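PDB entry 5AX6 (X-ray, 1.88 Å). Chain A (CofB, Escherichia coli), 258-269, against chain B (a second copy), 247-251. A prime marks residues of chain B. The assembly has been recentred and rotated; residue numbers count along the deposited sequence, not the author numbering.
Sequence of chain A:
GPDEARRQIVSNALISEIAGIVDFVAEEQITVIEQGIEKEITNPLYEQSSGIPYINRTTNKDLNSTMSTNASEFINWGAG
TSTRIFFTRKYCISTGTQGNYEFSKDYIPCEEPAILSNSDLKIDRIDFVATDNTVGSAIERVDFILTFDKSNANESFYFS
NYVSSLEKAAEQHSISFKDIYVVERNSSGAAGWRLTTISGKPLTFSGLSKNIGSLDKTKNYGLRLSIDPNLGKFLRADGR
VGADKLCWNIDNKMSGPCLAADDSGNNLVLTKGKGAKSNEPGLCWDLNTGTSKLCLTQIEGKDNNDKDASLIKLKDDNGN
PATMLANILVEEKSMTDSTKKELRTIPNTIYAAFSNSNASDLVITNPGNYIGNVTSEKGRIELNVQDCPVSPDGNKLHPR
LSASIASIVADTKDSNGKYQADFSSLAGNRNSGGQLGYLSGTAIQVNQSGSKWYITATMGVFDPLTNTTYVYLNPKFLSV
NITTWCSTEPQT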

# COMPACT_ATOMS: atom_id res chain seq x y z
N CYS A 258 -1.68 8.80 -6.87
CA CYS A 258 -1.01 9.62 -5.86
C CYS A 258 -1.25 9.07 -4.47
O CYS A 258 -2.33 8.55 -4.19
CB CYS A 258 -1.50 11.06 -5.91
SG CYS A 258 -1.23 11.84 -7.50
N LEU A 259 -0.23 9.18 -3.62
CA LEU A 259 -0.34 8.89 -2.20
C LEU A 259 -0.15 10.17 -1.38
O LEU A 259 0.79 10.93 -1.62
CB LEU A 259 0.71 7.87 -1.77
CG LEU A 259 0.54 6.42 -2.18
CD1 LEU A 259 1.81 5.65 -1.80
CD2 LEU A 259 -0.69 5.82 -1.50
N ALA A 260 -1.02 10.39 -0.40
CA ALA A 260 -0.89 11.51 0.52
C ALA A 260 -1.49 11.13 1.86
O ALA A 260 -2.36 10.26 1.93
CB ALA A 260 -1.58 12.75 -0.03
N ALA A 261 -1.04 11.79 2.93
CA ALA A 261 -1.56 11.51 4.26
C ALA A 261 -2.88 12.23 4.50
O ALA A 261 -3.06 13.34 4.01
CB ALA A 261 -0.55 11.93 5.31
N ASP A 262 -3.80 11.63 5.25
CA ASP A 262 -4.93 12.41 5.77
C ASP A 262 -4.49 13.11 7.06
O ASP A 262 -3.35 12.96 7.49
CB ASP A 262 -6.17 11.54 5.98
CG ASP A 262 -6.10 10.69 7.24
OD1 ASP A 262 -5.03 10.58 7.88
OD2 ASP A 262 -7.14 10.10 7.59
N ASP A 263 -5.39 13.85 7.71
CA ASP A 263 -5.00 14.65 8.89
C ASP A 263 -4.74 13.86 10.18
O ASP A 263 -4.29 14.43 11.17
CB ASP A 263 -6.07 15.70 9.17
CG ASP A 263 -6.12 16.78 8.10
OD1 ASP A 263 -5.04 17.11 7.54
OD2 ASP A 263 -7.23 17.29 7.82
N SER A 264 -5.02 12.57 10.19
CA SER A 264 -4.92 11.81 11.43
C SER A 264 -3.49 11.44 11.83
O SER A 264 -3.23 11.15 13.00
CB SER A 264 -5.74 10.52 11.33
OG SER A 264 -5.06 9.59 10.51
N GLY A 265 -2.59 11.40 10.85
CA GLY A 265 -1.24 10.90 11.10
C GLY A 265 -1.09 9.38 11.02
O GLY A 265 0.03 8.85 11.11
N ASN A 266 -2.22 8.68 10.86
CA ASN A 266 -2.20 7.23 10.74
C ASN A 266 -2.32 6.74 9.30
O ASN A 266 -1.81 5.67 8.96
CB ASN A 266 -3.33 6.60 11.55
CG ASN A 266 -2.96 6.39 13.00
OD1 ASN A 266 -1.89 5.88 13.32
ND2 ASN A 266 -3.86 6.79 13.90
N ASN A 267 -3.02 7.50 8.46
CA ASN A 267 -3.43 7.02 7.15
C ASN A 267 -2.67 7.59 5.96
O ASN A 267 -2.46 8.80 5.87
CB ASN A 267 -4.92 7.32 6.93
CG ASN A 267 -5.81 6.59 7.91
OD1 ASN A 267 -5.54 5.44 8.25
ND2 ASN A 267 -6.87 7.25 8.37
N LEU A 268 -2.26 6.70 5.06
CA LEU A 268 -1.85 7.10 3.71
C LEU A 268 -2.99 6.77 2.76
O LEU A 268 -3.53 5.66 2.82
CB LEU A 268 -0.59 6.36 3.24
CG LEU A 268 0.81 6.71 3.70
CD1 LEU A 268 1.81 5.82 2.94
CD2 LEU A 268 1.10 8.18 3.45
N VAL A 269 -3.33 7.71 1.89
CA VAL A 269 -4.49 7.61 1.03
C VAL A 269 -4.11 7.59 -0.44
O VAL A 269 -3.39 8.47 -0.93
CB VAL A 269 -5.46 8.77 1.27
CG1 VAL A 269 -6.78 8.52 0.53
CG2 VAL A 269 -5.69 8.96 2.77
N CYS B 247 8.36 9.51 4.53
CA CYS B 247 7.27 9.92 5.42
C CYS B 247 6.48 11.06 4.79
O CYS B 247 7.03 11.83 4.01
CB CYS B 247 7.82 10.35 6.79
SG CYS B 247 8.85 9.10 7.59
N TRP B 248 5.20 11.16 5.14
CA TRP B 248 4.32 12.14 4.52
C TRP B 248 4.05 13.30 5.49
O TRP B 248 4.17 13.13 6.70
CB TRP B 248 3.00 11.47 4.07
CG TRP B 248 3.08 10.91 2.66
CD1 TRP B 248 2.59 11.49 1.51
CD2 TRP B 248 3.72 9.70 2.25
NE1 TRP B 248 2.88 10.71 0.43
CE2 TRP B 248 3.56 9.60 0.85
CE3 TRP B 248 4.41 8.67 2.92
CZ2 TRP B 248 4.08 8.52 0.10
CZ3 TRP B 248 4.91 7.60 2.18
CH2 TRP B 248 4.73 7.53 0.79
N ASN B 249 3.71 14.46 4.95
CA ASN B 249 3.44 15.64 5.77
C ASN B 249 1.97 15.81 6.11
O ASN B 249 1.10 15.37 5.36
CB ASN B 249 3.88 16.93 5.05
CG ASN B 249 5.38 17.03 4.86
OD1 ASN B 249 6.18 16.60 5.69
ND2 ASN B 249 5.76 17.67 3.75
N ILE B 250 1.72 16.47 7.23
CA ILE B 250 0.40 17.00 7.60
C ILE B 250 0.58 18.43 8.09
O ILE B 250 1.40 18.66 8.98
CB ILE B 250 -0.26 16.18 8.72
CG1 ILE B 250 -0.34 14.70 8.35
CG2 ILE B 250 -1.65 16.74 9.04
CD1 ILE B 250 -0.79 13.83 9.50
N ASP B 251 -0.15 19.38 7.53
CA ASP B 251 -0.11 20.78 7.96
C ASP B 251 1.33 21.30 8.12
O ASP B 251 1.69 21.86 9.17
CB ASP B 251 -0.88 20.96 9.27
CG ASP B 251 -1.20 22.43 9.57
OD1 ASP B 251 -1.51 23.19 8.62
OD2 ASP B 251 -1.15 22.81 10.75
O HOH W 1 0.63 14.16 3.00
O HOH W 2 -1.75 15.98 3.60

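A single direct hydrogen bond joins the two stretches, and its donor is a side chain that also serves as the main apolar surface: Trp248′ NE1 lies 2.9 Å from Leu259 O, with an N-H...O angle of 134°, bent but serviceable. The indole thus satisfies its one polar atom on the backbone while the ring also packs against Leu268 and Leu259. Leu268 CD2 sits over one ring face, 3.6 Å from the centroid of the five-membered ring and 30° off its normal, a CH-pi geometry; its closest approach is 3.3 Å, to Trp248′ CD2. Leu259 adds a second apolar contact, its CB 3.9 Å from Trp248′ CZ2. Both leucines direct CA-to-CB toward chain B from paired strands, whose register is fixed by Ala260 N to Val269 O (3.1 Å) and Val269 N to Ala260 O (2.7 Å).

The CA-to-CB bond of Ala261 also points toward chain B. The Ala261 CB methyl contacts two chain B side chains, lying 3.8 Å from Trp248′ CB and 4.1 Å from Ile250′ CG1. Water 1 accepts from Ala261 N at 2.9 Å and lies 2.7 Å from Asn249′ O, within hydrogen-bonding reach.

Ile250′, with chi1 near -55° and chi2 near 171°, extends CD1 to the type I turn Asp262-Gly265, reaching 3.4 Å from Asp262 O and 3.3 Å from Gly265 N. Gly265, at phi 84°, suits a conformation in which a CB would jam against the preceding carbonyl. The CA-to-CB bond of Asp262 points away from chain B, and its carboxylate braces the turn: its OD1 accepts from Ser264 N at 3.0 Å and Ser264 OG at 2.8 Å, while its OD2 accepts from Asn267 ND2 at 3.0 Å. Together the stretches bury 385 Å², with Trp248′ and Ile250′ contributing 112 and 92 Å².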